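Local coordinates for ABC transporter, periplasmic substrate-binding protein (Thermotoga maritima, PDB 2HPG) that probably binds a small solute in the periplasm as the extracytoplasmic receptor of a tripartite ATP-independent (TRAP) transporter, at residues Lys266-Glu269 with Glu270-Lys273; Ala90-Ile93 with Asp94-Ala98; Val16-Pro19 with Gly20-Tyr23; Glu250-Met253 with Asp254-Gly257. All coordinates share one frame; numbering follows the deposited sequence.

Interaction 1 (Lys266-Glu269 with Glu270-Lys273)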
# COMPACT_ATOMS: atom_id res chain seq x y z
N LYS A 266 1.05 8.77 -12.34
CA LYS A 266 1.25 9.42 -13.63
C LYS A 266 1.69 10.88 -13.49
O LYS A 266 2.29 11.42 -14.41
CB LYS A 266 -0.02 9.35 -14.48
CG LYS A 266 -0.34 7.94 -14.97
CD LYS A 266 -1.71 7.88 -15.69
CE LYS A 266 -1.78 8.69 -16.98
NZ LYS A 266 -0.91 8.16 -18.07
N GLU A 267 1.44 11.52 -12.34
CA GLU A 267 1.83 12.92 -12.17
C GLU A 267 2.56 13.29 -10.90
O GLU A 267 3.55 14.00 -10.97
CB GLU A 267 0.64 13.86 -12.35
CG GLU A 267 -0.66 13.33 -11.93
CD GLU A 267 -1.80 13.89 -12.76
OE1 GLU A 267 -2.32 14.98 -12.40
OE2 GLU A 267 -2.18 13.22 -13.75
N LEU A 268 2.06 12.88 -9.74
CA LEU A 268 2.60 13.44 -8.50
C LEU A 268 3.97 12.89 -8.20
O LEU A 268 4.87 13.63 -7.80
CB LEU A 268 1.65 13.21 -7.33
CG LEU A 268 0.31 13.93 -7.46
CD1 LEU A 268 -0.53 13.70 -6.22
CD2 LEU A 268 0.55 15.43 -7.66
N GLU A 269 4.14 11.59 -8.38
CA GLU A 269 5.45 11.00 -8.17
C GLU A 269 6.51 11.58 -9.10
O GLU A 269 7.67 11.70 -8.71
CB GLU A 269 5.38 9.48 -8.32
CG GLU A 269 4.97 8.76 -7.03
CD GLU A 269 6.01 8.91 -5.90
OE1 GLU A 269 7.12 8.34 -5.99
OE2 GLU A 269 5.68 9.57 -4.89
N GLU A 270 6.10 11.91 -10.33
CA GLU A 270 6.96 12.57 -11.30
C GLU A 270 7.37 13.97 -10.81
O GLU A 270 8.55 14.35 -10.91
CB GLU A 270 6.27 12.68 -12.67
CG GLU A 270 6.12 11.37 -13.45
CD GLU A 270 5.10 10.39 -12.88
OE1 GLU A 270 4.35 10.74 -11.93
OE2 GLU A 270 5.04 9.24 -13.39
N GLU A 271 6.42 14.73 -10.26
CA GLU A 271 6.70 16.07 -9.75
C GLU A 271 7.65 16.04 -8.59
O GLU A 271 8.52 16.87 -8.48
CB GLU A 271 5.43 16.75 -9.28
CG GLU A 271 4.45 17.03 -10.36
CD GLU A 271 3.20 17.72 -9.84
OE1 GLU A 271 2.10 17.39 -10.34
OE2 GLU A 271 3.31 18.58 -8.94
N TYR A 272 7.44 15.08 -7.68
CA TYR A 272 8.30 14.92 -6.52
C TYR A 272 9.69 14.47 -6.90
O TYR A 272 10.65 14.89 -6.28
CB TYR A 272 7.67 13.95 -5.52
CG TYR A 272 6.58 14.54 -4.66
CD1 TYR A 272 6.86 15.58 -3.78
CD2 TYR A 272 5.30 14.04 -4.69
CE1 TYR A 272 5.87 16.12 -2.97
CE2 TYR A 272 4.29 14.56 -3.88
CZ TYR A 272 4.59 15.61 -3.02
OH TYR A 272 3.61 16.14 -2.22
N LYS A 273 9.80 13.64 -7.94
CA LYS A 273 11.11 13.28 -8.50
C LYS A 273 11.88 14.52 -8.92
O LYS A 273 13.04 14.68 -8.56
CB LYS A 273 10.96 12.32 -9.70
CG LYS A 273 12.29 11.84 -10.30
CD LYS A 273 12.09 10.75 -11.34
CE LYS A 273 13.41 10.30 -11.95
NZ LYS A 273 13.23 9.21 -12.93
O HOH W 1 -0.50 17.05 -11.07
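Where E267, L268 and E269 meet E271, Y272 and K273, the backbone of helix 243-278 is joined by three successive i to i+4 bonds, of which Y272 N to L268 O is the straightest, with an N-H...O angle of 164°. The same helix includes a wider, pi-type turn at K266-L268. The side chain of E270 folds back over this turn: its CG stands beside the backbone N, and a bend at chi2 (71°) carries OE1 to 3.0 Å from E267 N. The angle there is too poor for a hydrogen bond, so the approach is polar but unbonded.

On the next face L268 and E271 run alongside each other in the same direction, L268 CD2 lying 3.7 Å from E271 OE1. The chain of E271 is extended beyond CG, and one water bridges its tip to the preceding turn, donating to E271 OE1 at 2.7 Å and to E267 OE1 at 3.1 Å. Y272 leans its ring obliquely on the carbonyl that its own N-H uses, CD2 being 3.2 Å from L268 O. Beyond the segment, the E269 carboxylate accepts from Y204 N and A205 N at the start of helix 204-209, while K266 and K273 form salt bridges with E102 and E221.

E267 and E271, whose OE1 atoms stay 5.4 Å apart, would be expected to repel each other. The bridging water, which donates a hydrogen bond to each carboxylate, probably eases that repulsion, and the two backbone N-H groups probably stabilise the negative charge of E269.

Interaction 2 (Ala90-Ile93 with Asp94-Ala98)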
# COMPACT_ATOMS: atom_id res chain seq x y z
N ALA A 90 7.66 -8.23 -2.88
CA ALA A 90 8.48 -7.54 -3.87
C ALA A 90 8.13 -7.99 -5.27
O ALA A 90 7.97 -9.17 -5.51
CB ALA A 90 9.98 -7.77 -3.60
N TYR A 91 7.98 -7.02 -6.16
CA TYR A 91 7.68 -7.23 -7.60
C TYR A 91 6.38 -7.92 -7.96
O TYR A 91 6.17 -8.19 -9.13
CB TYR A 91 8.86 -7.90 -8.34
CG TYR A 91 10.07 -7.02 -8.34
CD1 TYR A 91 11.12 -7.25 -7.48
CD2 TYR A 91 10.12 -5.89 -9.16
CE1 TYR A 91 12.21 -6.40 -7.44
CE2 TYR A 91 11.23 -5.04 -9.14
CZ TYR A 91 12.26 -5.31 -8.29
OH TYR A 91 13.35 -4.46 -8.25
N PHE A 92 5.48 -8.14 -6.99
CA PHE A 92 4.17 -8.72 -7.27
C PHE A 92 3.50 -8.15 -8.53
O PHE A 92 3.07 -8.90 -9.41
CB PHE A 92 3.20 -8.61 -6.05
CG PHE A 92 1.77 -9.00 -6.39
CD1 PHE A 92 1.40 -10.35 -6.40
CD2 PHE A 92 0.84 -8.05 -6.73
CE1 PHE A 92 0.10 -10.72 -6.76
CE2 PHE A 92 -0.46 -8.40 -7.11
CZ PHE A 92 -0.83 -9.75 -7.10
N ILE A 93 3.35 -6.83 -8.65
CA ILE A 93 2.59 -6.30 -9.79
C ILE A 93 3.34 -6.57 -11.10
O ILE A 93 2.73 -6.66 -12.18
CB ILE A 93 2.23 -4.79 -9.64
CG1 ILE A 93 0.91 -4.48 -10.35
CG2 ILE A 93 3.31 -3.90 -10.20
CD1 ILE A 93 -0.33 -4.94 -9.58
N ASP A 94 4.66 -6.73 -11.02
CA ASP A 94 5.47 -7.01 -12.22
C ASP A 94 5.33 -8.46 -12.64
O ASP A 94 5.20 -8.75 -13.82
CB ASP A 94 6.95 -6.68 -12.01
CG ASP A 94 7.24 -5.22 -12.20
OD1 ASP A 94 7.69 -4.84 -13.31
OD2 ASP A 94 6.98 -4.43 -11.27
N PHE A 95 5.36 -9.36 -11.67
CA PHE A 95 5.04 -10.76 -11.91
C PHE A 95 3.63 -10.95 -12.46
O PHE A 95 3.39 -11.89 -13.21
CB PHE A 95 5.21 -11.59 -10.65
CG PHE A 95 6.63 -11.62 -10.13
CD1 PHE A 95 7.70 -11.75 -10.98
CD2 PHE A 95 6.87 -11.61 -8.77
CE1 PHE A 95 9.00 -11.82 -10.49
CE2 PHE A 95 8.15 -11.66 -8.27
CZ PHE A 95 9.22 -11.77 -9.13
N MSE A 96 2.70 -10.06 -12.11
CA MSE A 96 1.35 -10.15 -12.68
C MSE A 96 1.28 -9.55 -14.08
O MSE A 96 0.23 -9.62 -14.74
CB MSE A 96 0.32 -9.50 -11.75
CG MSE A 96 0.26 -10.11 -10.35
SE MSE A 96 -0.17 -12.03 -10.29
CE MSE A 96 -1.87 -11.98 -11.29
N GLY A 97 2.38 -8.95 -14.54
CA GLY A 97 2.51 -8.45 -15.92
C GLY A 97 2.28 -6.96 -16.13
O GLY A 97 2.28 -6.50 -17.27
N ALA A 98 2.06 -6.22 -15.05
CA ALA A 98 1.81 -4.79 -15.16
C ALA A 98 3.13 -4.08 -15.31
O ALA A 98 4.07 -4.33 -14.56
CB ALA A 98 1.09 -4.28 -13.93
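F92 and M96 meet with the selenomethionine chain lying obliquely across one face of the phenyl ring. M96 CG sits 3.7 Å from the ring centroid and 21° off its normal, a CH-pi contact. SE follows at 4.5 Å from the same centroid, but 41° off the normal, so this Met-aromatic contact is oblique; M96 has two conformers, and the contact, described for one of them, is less certain for that reason. The bend at chi2 of M96 keeps SE near the ring, while CE turns away from it. F92 has CG anti to its backbone N, which turns the ring along the helix toward M96.

A second CH-pi contact joins Y91 and F95. Here the methylene, not the ring, of Y91 does the touching: CB lies over one face of the F95 ring, 4.1 Å from its centroid. The Y91 ring instead presents its edge to D94, CD2 being 4.1 Å from OD2, with ring and carboxylate planes turned 76° apart; D94 OD1 forms a salt bridge with K99 NZ. I93 CG1 lies 3.6 Å from A98 CB.

The backbone is that of a single capped helical turn. Y91 is the N-cap of helix 92-95, and its carbonyl accepts from F95 N at 2.9 Å and more weakly from D94 N. G97, with positive phi, closes a Schellman motif in which A98 N bonds I93 O at 3.0 Å and G97 N bonds D94 O.

Larger elements surround the turn. I93 and M96 pack on helix 101-112, M96 also on helix 308-318, and Y91 on helix 291-305, where K299 makes a cation-pi contact with F95. Strand 218-234 takes the Y91 hydroxyl through T222 O.

Interaction 3 (Val16-Pro19 with Gly20-Tyr23)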
# COMPACT_ATOMS: atom_id res chain seq x y z
N VAL A 16 -5.73 7.39 7.09
CA VAL A 16 -5.65 7.85 5.71
C VAL A 16 -4.41 8.71 5.43
O VAL A 16 -4.41 9.52 4.49
CB VAL A 16 -6.93 8.59 5.28
CG1 VAL A 16 -8.15 7.77 5.63
CG2 VAL A 16 -7.00 10.00 5.89
N LEU A 17 -3.34 8.49 6.19
CA LEU A 17 -2.04 9.12 5.99
C LEU A 17 -2.09 10.60 6.39
O LEU A 17 -2.90 10.96 7.26
CB LEU A 17 -1.50 8.86 4.56
CG LEU A 17 -1.53 7.38 4.12
CD1 LEU A 17 -0.80 7.18 2.82
CD2 LEU A 17 -0.95 6.47 5.20
N ALA A 18 -1.19 11.43 5.86
CA ALA A 18 -0.97 12.78 6.40
C ALA A 18 -2.07 13.72 5.98
O ALA A 18 -2.59 13.57 4.87
CB ALA A 18 0.40 13.34 5.97
N PRO A 19 -2.44 14.67 6.86
CA PRO A 19 -3.43 15.69 6.56
C PRO A 19 -3.08 16.55 5.34
O PRO A 19 -1.97 17.08 5.23
CB PRO A 19 -3.45 16.55 7.83
CG PRO A 19 -2.95 15.70 8.88
CD PRO A 19 -1.96 14.77 8.25
N GLY A 20 -4.07 16.72 4.46
CA GLY A 20 -3.93 17.50 3.25
C GLY A 20 -3.34 16.78 2.04
O GLY A 20 -3.42 17.30 0.93
N GLU A 21 -2.76 15.60 2.24
CA GLU A 21 -2.05 14.93 1.15
C GLU A 21 -3.05 14.20 0.26
O GLU A 21 -4.21 14.09 0.61
CB GLU A 21 -1.00 13.98 1.73
CG GLU A 21 0.15 14.70 2.42
CD GLU A 21 0.98 15.58 1.47
OE1 GLU A 21 1.38 15.08 0.39
OE2 GLU A 21 1.25 16.76 1.80
N PRO A 22 -2.62 13.73 -0.93
CA PRO A 22 -3.57 13.15 -1.92
C PRO A 22 -4.54 12.09 -1.43
O PRO A 22 -5.71 12.11 -1.84
CB PRO A 22 -2.63 12.59 -2.99
CG PRO A 22 -1.46 13.51 -2.94
CD PRO A 22 -1.25 13.76 -1.47
N TYR A 23 -4.09 11.17 -0.59
CA TYR A 23 -4.97 10.13 -0.06
C TYR A 23 -6.10 10.74 0.74
O TYR A 23 -7.27 10.43 0.51
CB TYR A 23 -4.19 9.15 0.83
CG TYR A 23 -3.90 7.80 0.19
CD1 TYR A 23 -3.52 7.71 -1.13
CD2 TYR A 23 -4.00 6.64 0.92
CE1 TYR A 23 -3.27 6.48 -1.73
CE2 TYR A 23 -3.74 5.40 0.35
CZ TYR A 23 -3.37 5.34 -0.99
OH TYR A 23 -3.09 4.11 -1.56
O HOH W 2 -0.39 18.45 3.36
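L17 and Y23 are brought together by an unusual backbone: L17 has positive phi (73°), and its side chain sets out toward the start of helix 22-37, with a chi1 of -49° that sets CG beside its own N. Its CD1 then comes 3.8 Å from Y23 CD2. The two side chains cross at a slant, and the methyl approaches the ring obliquely. Y23 CB, meanwhile, lies 3.7 Å from V16 O.

Between these residues the chain reverses through a type II beta turn from A18 to E21. Its closing bond, E21 N to A18 O, is weak at 3.3 Å although fairly straight. G20 occupies the third position of the turn with phi 85°, a positive-phi position that glycine takes without steric conflict with P19 O. E21, the N-cap residue of the helix, lays its CG 3.8 Å from A18 CB and then bends at chi2, taking the carboxylate round to a water that donates to E21 OE2 and to P19 O, each at 2.8 Å.

The turn links strand 9-14 to helix 22-37. L17 N is bonded to S49 OG, and the Y23 hydroxyl pairs with N229 OD1 while its ring meets W137 edge to face.

Chemically the contact has two ends. The end at Y23, itself buried, rests on apolar contact with L17 and on a tyrosine held at both ring and hydroxyl; the more exposed apex relies on a weak turn bond and one water linking the P19 carbonyl to the E21 carboxylate.

Interaction 4 (Glu250-Met253 with Asp254-Gly257)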
# COMPACT_ATOMS: atom_id res chain seq x y z
N GLU A 250 -19.04 1.03 -1.82
CA GLU A 250 -17.99 0.30 -2.54
C GLU A 250 -17.65 0.89 -3.90
O GLU A 250 -16.48 0.95 -4.26
CB GLU A 250 -18.40 -1.14 -2.79
CG GLU A 250 -18.50 -1.99 -1.59
CD GLU A 250 -19.02 -3.38 -1.92
OE1 GLU A 250 -20.13 -3.49 -2.47
OE2 GLU A 250 -18.31 -4.37 -1.61
N GLU A 251 -18.67 1.26 -4.66
CA GLU A 251 -18.49 1.82 -6.02
C GLU A 251 -17.83 3.18 -5.99
O GLU A 251 -16.97 3.49 -6.80
CB GLU A 251 -19.83 1.96 -6.75
CG GLU A 251 -20.43 0.64 -7.20
CD GLU A 251 -21.76 0.81 -7.91
OE1 GLU A 251 -22.28 1.95 -8.00
OE2 GLU A 251 -22.29 -0.22 -8.38
N GLU A 252 -18.26 4.02 -5.05
CA GLU A 252 -17.67 5.34 -4.93
C GLU A 252 -16.21 5.31 -4.49
O GLU A 252 -15.44 6.21 -4.84
CB GLU A 252 -18.48 6.18 -3.97
CG GLU A 252 -19.78 6.62 -4.55
CD GLU A 252 -19.60 7.36 -5.85
OE1 GLU A 252 -18.66 8.20 -5.93
OE2 GLU A 252 -20.38 7.09 -6.79
N MSE A 253 -15.81 4.29 -3.76
CA MSE A 253 -14.44 4.28 -3.33
C MSE A 253 -13.50 3.56 -4.27
O MSE A 253 -12.32 3.88 -4.32
CB MSE A 253 -14.31 3.74 -1.93
CG MSE A 253 -13.48 4.69 -1.12
SE MSE A 253 -12.49 3.72 0.04
CE MSE A 253 -12.71 4.62 1.71
N ASP A 254 -14.01 2.59 -5.02
CA ASP A 254 -13.24 2.03 -6.14
C ASP A 254 -12.94 3.14 -7.14
O ASP A 254 -11.81 3.24 -7.66
CB ASP A 254 -14.03 0.93 -6.85
CG ASP A 254 -13.85 -0.43 -6.22
OD1 ASP A 254 -12.86 -0.71 -5.49
OD2 ASP A 254 -14.71 -1.28 -6.51
N LYS A 255 -13.94 3.98 -7.37
CA LYS A 255 -13.84 5.15 -8.25
C LYS A 255 -12.86 6.22 -7.77
O LYS A 255 -12.05 6.73 -8.55
CB LYS A 255 -15.22 5.75 -8.40
CG LYS A 255 -15.32 7.04 -9.17
CD LYS A 255 -16.80 7.38 -9.42
CE LYS A 255 -16.95 8.64 -10.26
NZ LYS A 255 -16.08 9.74 -9.73
N ALA A 256 -12.96 6.59 -6.50
CA ALA A 256 -12.03 7.54 -5.91
C ALA A 256 -10.62 6.98 -5.87
O ALA A 256 -9.64 7.73 -6.00
CB ALA A 256 -12.48 7.91 -4.49
N GLY A 257 -10.52 5.67 -5.66
CA GLY A 257 -9.24 4.99 -5.56
C GLY A 257 -8.50 4.94 -6.88
O GLY A 257 -7.32 5.25 -6.94
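E252 and K255 are neighbours along one flank of helix 243-278, their side chains lying side by side and pointing the same way. The touch is made by the lysine's aliphatic part, CD standing 4.0 Å from E252 OE1. E252 bends at chi2 (-56°), which brings its OE1 round toward K255, whereas K255 extends as far as CE and turns only at chi4. The charged atoms therefore approach without meeting: E252 OE1 to K255 NZ is 4.8 Å. On another face D254 lies against the preceding turn, with its CG and OD2 each 3.6 Å from E250 O, the carbonyl that accepts its N-H. A256 CB rests 3.4 Å from E252 O.

Behind these side chains stands a regular i to i+4 ladder. D254 N to E250 O is its straightest member (162°), and G257 N to M253 O its shortest, at 2.9 Å. M253 O has a second donor, the indole NE1 of W137.

The next shell fixes the polar ends. D254 bonds S134 OG through OD1 and forms a salt bridge with K112 through OD2; E250 is salt-bridged to K131. M253, a selenomethionine with two conformers, packs in the one described on F27 and W30 of helix 22-37, which E252 also touches.

The two acids E250 and D254 thus diverge, E250 OE2 and D254 OD2 being 6.8 Å apart, and each has a lysine of its own, which probably offsets their mutual repulsion. Between E252 and K255 any attraction is probably weak, since their charged atoms do not come into contact.

Overall arrangement
Interactions 1 and 4 both lie on helix 243-278, their centres 23 Å apart, yet their settings differ: interaction 1 is a surface contact with no buried residue, rich in carboxylates, with one bridging water, while interaction 4 is partly buried and ties E250 and D254 to lysines and, for D254, a serine. Interaction 3 touches interaction 1 directly, L268 CD1 packing 3.4 Å from P22 CG, so the strand-to-helix turn is joined to that long helix; it comes within about 7 Å of interaction 4 without touching it. Interaction 2, with five buried residues, is the most aromatic and apolar, and lies on the opposite side of the chain's centre from interaction 3.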